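Local atomic coordinates of carboxypeptidase 1 (Deinococcus radiodurans str. R1, PDB entry 5GIV), a protein that probably removes amino acids one at a time from the C-terminus of peptides, as a zinc-dependent carboxypeptidase of the M32 family with broad specificity. Residues P155-M167 with G413-G425. Residues are numbered along the deposited sequence; the frame is centred on the assembly and turned at random.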
loop_
_atom_site.group_PDB
_atom_site.type_symbol
_atom_site.label_atom_id
_atom_site.label_comp_id
_atom_site.label_asym_id
_atom_site.label_seq_id
_atom_site.Cartn_x
_atom_site.Cartn_y
_atom_site.Cartn_z
ATOM N N PRO A 155 -28.712 17.674 19.473
ATOM C CA PRO A 155 -27.738 16.695 18.957
ATOM C C PRO A 155 -27.130 17.098 17.623
ATOM O O PRO A 155 -25.969 16.770 17.351
ATOM C CB PRO A 155 -28.568 15.406 18.819
ATOM C CG PRO A 155 -29.802 15.635 19.610
ATOM C CD PRO A 155 -30.065 17.108 19.577
ATOM N N LEU A 156 -27.876 17.821 16.787
ATOM C CA LEU A 156 -27.317 18.285 15.524
ATOM C C LEU A 156 -26.151 19.235 15.768
ATOM O O LEU A 156 -25.177 19.244 15.005
ATOM C CB LEU A 156 -28.406 18.947 14.681
ATOM C CG LEU A 156 -28.005 19.448 13.290
ATOM C CD1 LEU A 156 -27.333 18.341 12.508
ATOM C CD2 LEU A 156 -29.218 19.972 12.520
ATOM N N ASP A 157 -26.233 20.049 16.828
ATOM C CA ASP A 157 -25.123 20.932 17.168
ATOM C C ASP A 157 -23.879 20.142 17.560
ATOM O O ASP A 157 -22.755 20.611 17.352
ATOM C CB ASP A 157 -25.523 21.877 18.297
ATOM C CG ASP A 157 -26.391 23.012 17.817
ATOM O OD1 ASP A 157 -26.284 23.378 16.630
ATOM O OD2 ASP A 157 -27.193 23.531 18.622
ATOM N N TYR A 158 -24.049 18.958 18.146
ATOM C CA TYR A 158 -22.881 18.129 18.415
ATOM C C TYR A 158 -22.171 17.762 17.118
ATOM O O TYR A 158 -20.939 17.858 17.029
ATOM C CB TYR A 158 -23.272 16.866 19.177
ATOM C CG TYR A 158 -22.168 15.823 19.189
ATOM C CD1 TYR A 158 -21.051 15.985 19.992
ATOM C CD2 TYR A 158 -22.240 14.687 18.390
ATOM C CE1 TYR A 158 -20.038 15.049 20.012
ATOM C CE2 TYR A 158 -21.228 13.738 18.408
ATOM C CZ TYR A 158 -20.129 13.932 19.220
ATOM O OH TYR A 158 -19.112 13.001 19.250
ATOM N N TYR A 159 -22.935 17.361 16.091
ATOM C CA TYR A 159 -22.322 16.955 14.828
ATOM C C TYR A 159 -21.799 18.156 14.040
ATOM O O TYR A 159 -20.725 18.084 13.433
ATOM C CB TYR A 159 -23.314 16.129 13.999
ATOM C CG TYR A 159 -23.503 14.762 14.593
ATOM C CD1 TYR A 159 -22.479 13.824 14.557
ATOM C CD2 TYR A 159 -24.688 14.417 15.232
ATOM C CE1 TYR A 159 -22.628 12.590 15.124
ATOM C CE2 TYR A 159 -24.846 13.175 15.803
ATOM C CZ TYR A 159 -23.813 12.268 15.749
ATOM O OH TYR A 159 -23.961 11.023 16.318
ATOM N N ILE A 160 -22.534 19.266 14.028
ATOM C CA ILE A 160 -22.013 20.451 13.354
ATOM C C ILE A 160 -20.672 20.856 13.957
ATOM O O ILE A 160 -19.714 21.151 13.232
ATOM C CB ILE A 160 -23.040 21.595 13.408
ATOM C CG1 ILE A 160 -24.271 21.225 12.582
ATOM C CG2 ILE A 160 -22.423 22.906 12.898
ATOM C CD1 ILE A 160 -25.361 22.267 12.612
ATOM N N ASN A 161 -20.569 20.830 15.292
ATOM C CA ASN A 161 -19.326 21.215 15.956
ATOM C C ASN A 161 -18.228 20.180 15.744
ATOM O O ASN A 161 -17.048 20.535 15.628
ATOM C CB ASN A 161 -19.569 21.435 17.451
ATOM C CG ASN A 161 -18.281 21.700 18.219
ATOM O OD1 ASN A 161 -17.754 22.812 18.210
ATOM N ND2 ASN A 161 -17.767 20.672 18.881
ATOM N N GLU A 162 -18.591 18.898 15.694
ATOM C CA GLU A 162 -17.605 17.863 15.401
ATOM C C GLU A 162 -16.954 18.104 14.045
ATOM O O GLU A 162 -15.754 17.869 13.869
ATOM C CB GLU A 162 -18.267 16.486 15.451
ATOM C CG GLU A 162 -17.296 15.339 15.646
ATOM C CD GLU A 162 -16.668 15.347 17.036
ATOM O OE1 GLU A 162 -17.241 15.997 17.951
ATOM O OE2 GLU A 162 -15.601 14.703 17.215
ATOM N N SER A 163 -17.731 18.581 13.079
ATOM C CA SER A 163 -17.196 18.879 11.761
ATOM C C SER A 163 -16.381 20.174 11.777
ATOM O O SER A 163 -15.287 20.231 11.210
ATOM C CB SER A 163 -18.342 18.953 10.745
ATOM O OG SER A 163 -17.924 19.524 9.520
ATOM N N ASP A 164 -16.906 21.230 12.394
ATOM C CA ASP A 164 -16.224 22.529 12.425
ATOM C C ASP A 164 -16.325 23.106 13.831
ATOM O O ASP A 164 -17.358 23.675 14.200
ATOM C CB ASP A 164 -16.796 23.493 11.393
ATOM C CG ASP A 164 -16.574 23.014 9.979
ATOM O OD1 ASP A 164 -17.427 22.269 9.451
ATOM O OD2 ASP A 164 -15.525 23.371 9.411
ATOM N N GLU A 165 -15.250 22.970 14.603
ATOM C CA GLU A 165 -15.270 23.431 15.980
ATOM C C GLU A 165 -15.741 24.875 16.046
ATOM O O GLU A 165 -15.224 25.746 15.339
ATOM C CB GLU A 165 -13.883 23.296 16.611
ATOM C CG GLU A 165 -13.868 23.642 18.087
ATOM C CD GLU A 165 -12.469 23.747 18.658
ATOM O OE1 GLU A 165 -11.503 23.867 17.880
ATOM O OE2 GLU A 165 -12.324 23.730 19.892
ATOM N N GLY A 166 -16.740 25.115 16.891
ATOM C CA GLY A 166 -17.291 26.435 17.079
ATOM C C GLY A 166 -18.478 26.750 16.201
ATOM O O GLY A 166 -19.183 27.726 16.466
ATOM N N MET A 167 -18.701 25.974 15.151
ATOM C CA MET A 167 -19.834 26.199 14.272
ATOM C C MET A 167 -21.113 25.676 14.919
ATOM O O MET A 167 -21.106 24.672 15.636
ATOM C CB MET A 167 -19.583 25.534 12.914
ATOM C CG MET A 167 -20.566 25.918 11.812
ATOM S SD MET A 167 -20.254 27.564 11.120
ATOM C CE MET A 167 -18.520 27.441 10.678
ATOM N N GLY A 413 -21.631 6.026 8.267
ATOM C CA GLY A 413 -21.358 6.903 9.372
ATOM C C GLY A 413 -22.636 7.450 9.974
ATOM O O GLY A 413 -23.745 7.045 9.612
ATOM N N PRO A 414 -22.504 8.399 10.893
ATOM C CA PRO A 414 -23.685 8.934 11.568
ATOM C C PRO A 414 -24.534 9.756 10.618
ATOM O O PRO A 414 -24.082 10.215 9.567
ATOM C CB PRO A 414 -23.099 9.816 12.681
ATOM C CG PRO A 414 -21.644 9.464 12.759
ATOM C CD PRO A 414 -21.268 9.033 11.369
ATOM N N ILE A 415 -25.786 9.940 11.017
ATOM C CA ILE A 415 -26.714 10.841 10.349
ATOM C C ILE A 415 -26.701 12.160 11.105
ATOM O O ILE A 415 -27.002 12.194 12.305
ATOM C CB ILE A 415 -28.133 10.259 10.299
ATOM C CG1 ILE A 415 -28.166 9.007 9.427
ATOM C CG2 ILE A 415 -29.107 11.298 9.780
ATOM C CD1 ILE A 415 -29.462 8.230 9.552
ATOM N N GLY A 416 -26.323 13.238 10.420
ATOM C CA GLY A 416 -26.312 14.548 11.034
ATOM C C GLY A 416 -24.984 15.250 10.907
ATOM O O GLY A 416 -23.957 14.720 11.336
ATOM N N GLY A 417 -24.995 16.467 10.369
ATOM C CA GLY A 417 -23.764 17.220 10.212
ATOM C C GLY A 417 -22.795 16.664 9.198
ATOM O O GLY A 417 -21.610 16.976 9.260
ATOM N N SER A 418 -23.277 15.875 8.237
ATOM C CA SER A 418 -22.409 15.176 7.295
ATOM C C SER A 418 -21.961 16.036 6.127
ATOM O O SER A 418 -20.970 15.691 5.476
ATOM C CB SER A 418 -23.125 13.953 6.716
ATOM O OG SER A 418 -23.735 13.196 7.736
ATOM N N PHE A 419 -22.666 17.128 5.834
ATOM C CA PHE A 419 -22.493 17.822 4.564
ATOM C C PHE A 419 -22.209 19.315 4.655
ATOM O O PHE A 419 -21.703 19.869 3.671
ATOM C CB PHE A 419 -23.735 17.625 3.679
ATOM C CG PHE A 419 -23.933 16.205 3.207
ATOM C CD1 PHE A 419 -23.267 15.736 2.074
ATOM C CD2 PHE A 419 -24.778 15.342 3.889
ATOM C CE1 PHE A 419 -23.434 14.436 1.639
ATOM C CE2 PHE A 419 -24.964 14.034 3.448
ATOM C CZ PHE A 419 -24.281 13.580 2.324
ATOM N N GLN A 420 -22.539 20.002 5.757
ATOM C CA GLN A 420 -22.391 21.457 5.727
ATOM C C GLN A 420 -20.936 21.877 5.546
ATOM O O GLN A 420 -20.679 22.971 5.041
ATOM C CB GLN A 420 -23.010 22.119 6.969
ATOM C CG GLN A 420 -22.253 21.933 8.237
ATOM C CD GLN A 420 -22.443 20.558 8.778
ATOM O OE1 GLN A 420 -23.400 19.866 8.419
ATOM N NE2 GLN A 420 -21.522 20.129 9.625
ATOM N N GLY A 421 -19.981 21.028 5.933
ATOM C CA GLY A 421 -18.582 21.346 5.693
ATOM C C GLY A 421 -18.261 21.611 4.230
ATOM O O GLY A 421 -17.401 22.441 3.920
ATOM N N TYR A 422 -18.937 20.913 3.311
ATOM C CA TYR A 422 -18.697 21.158 1.893
ATOM C C TYR A 422 -19.055 22.592 1.523
ATOM O O TYR A 422 -18.330 23.251 0.768
ATOM C CB TYR A 422 -19.499 20.178 1.035
ATOM C CG TYR A 422 -19.155 18.721 1.264
ATOM C CD1 TYR A 422 -17.921 18.210 0.879
ATOM C CD2 TYR A 422 -20.078 17.852 1.826
ATOM C CE1 TYR A 422 -17.601 16.886 1.069
ATOM C CE2 TYR A 422 -19.770 16.523 2.026
ATOM C CZ TYR A 422 -18.527 16.040 1.645
ATOM O OH TYR A 422 -18.209 14.711 1.842
ATOM N N THR A 423 -20.174 23.096 2.046
ATOM C CA THR A 423 -20.583 24.457 1.718
ATOM C C THR A 423 -19.744 25.476 2.468
ATOM O O THR A 423 -19.392 26.528 1.922
ATOM C CB THR A 423 -22.067 24.649 2.018
ATOM O OG1 THR A 423 -22.838 23.940 1.043
ATOM C CG2 THR A 423 -22.446 26.126 1.993
ATOM N N ILE A 424 -19.402 25.168 3.713
ATOM C CA ILE A 424 -18.480 26.014 4.452
ATOM C C ILE A 424 -17.168 26.147 3.694
ATOM O O ILE A 424 -16.599 27.236 3.601
ATOM C CB ILE A 424 -18.295 25.451 5.877
ATOM C CG1 ILE A 424 -19.646 25.428 6.594
ATOM C CG2 ILE A 424 -17.267 26.258 6.656
ATOM C CD1 ILE A 424 -19.604 24.750 7.941
ATOM N N GLY A 425 -16.672 25.044 3.132
ATOM C CA GLY A 425 -15.457 25.115 2.337
ATOM C C GLY A 425 -15.615 26.006 1.121
ATOM O O GLY A 425 -14.710 26.767 0.773
HETATM O O HOH W 1 -19.940 22.218 10.554
HETATM O O HOH W 2 -19.819 18.497 7.407
#
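Tyr159 lies along the glycine-bearing loop 413-419, and here the packing is tight: its CB sits 3.1 Å from Gly416 O. Farther out, CE1 of Tyr159 rests 3.7 Å from Pro414 CB, which meets the ring obliquely, while Ile415 O lies over one face. With CG beside the backbone N (chi1 -72°), the ring runs along the loop toward helix 128-147, where its hydroxyl bonds to Ser142 O. Replacing Tyr159 by alanine is likely to leave Pro414 without its aromatic neighbour and Ser142 O without the hydroxyl. Gly416 and Gly417 let the helix come so close; a CB on Gly417 would collide with that of Tyr159. Leu156 closes the same end, its CD1 3.7 Å from Gly417 N. In this mostly helical M32 fold, the loop leads into helix 420-439, which passes the zinc site: Gly421 lies close to it, near the metal ligand Glu296. Toward this end the two segments draw apart and two waters bridge them. One takes a hydrogen bond from Gln420 NE2 (2.8 Å) and donates to Ile160 O and Asp164 OD1; the other accepts from Gly421 N and donates to Ser163 OG and Gly417 O. Gln420 is bent back (chi1 73°, chi2 -76°), which also brings NE2 above the carbonyl plane of Gly417, 3.2 Å from its O. Ser163 OG donates to Asp164 OD1 from above the carboxylate plane, and OD2 is held by Gly293 N. Beyond the waters, Ile424 CD1 meets Met167 CE tip to tip at 4.0 Å.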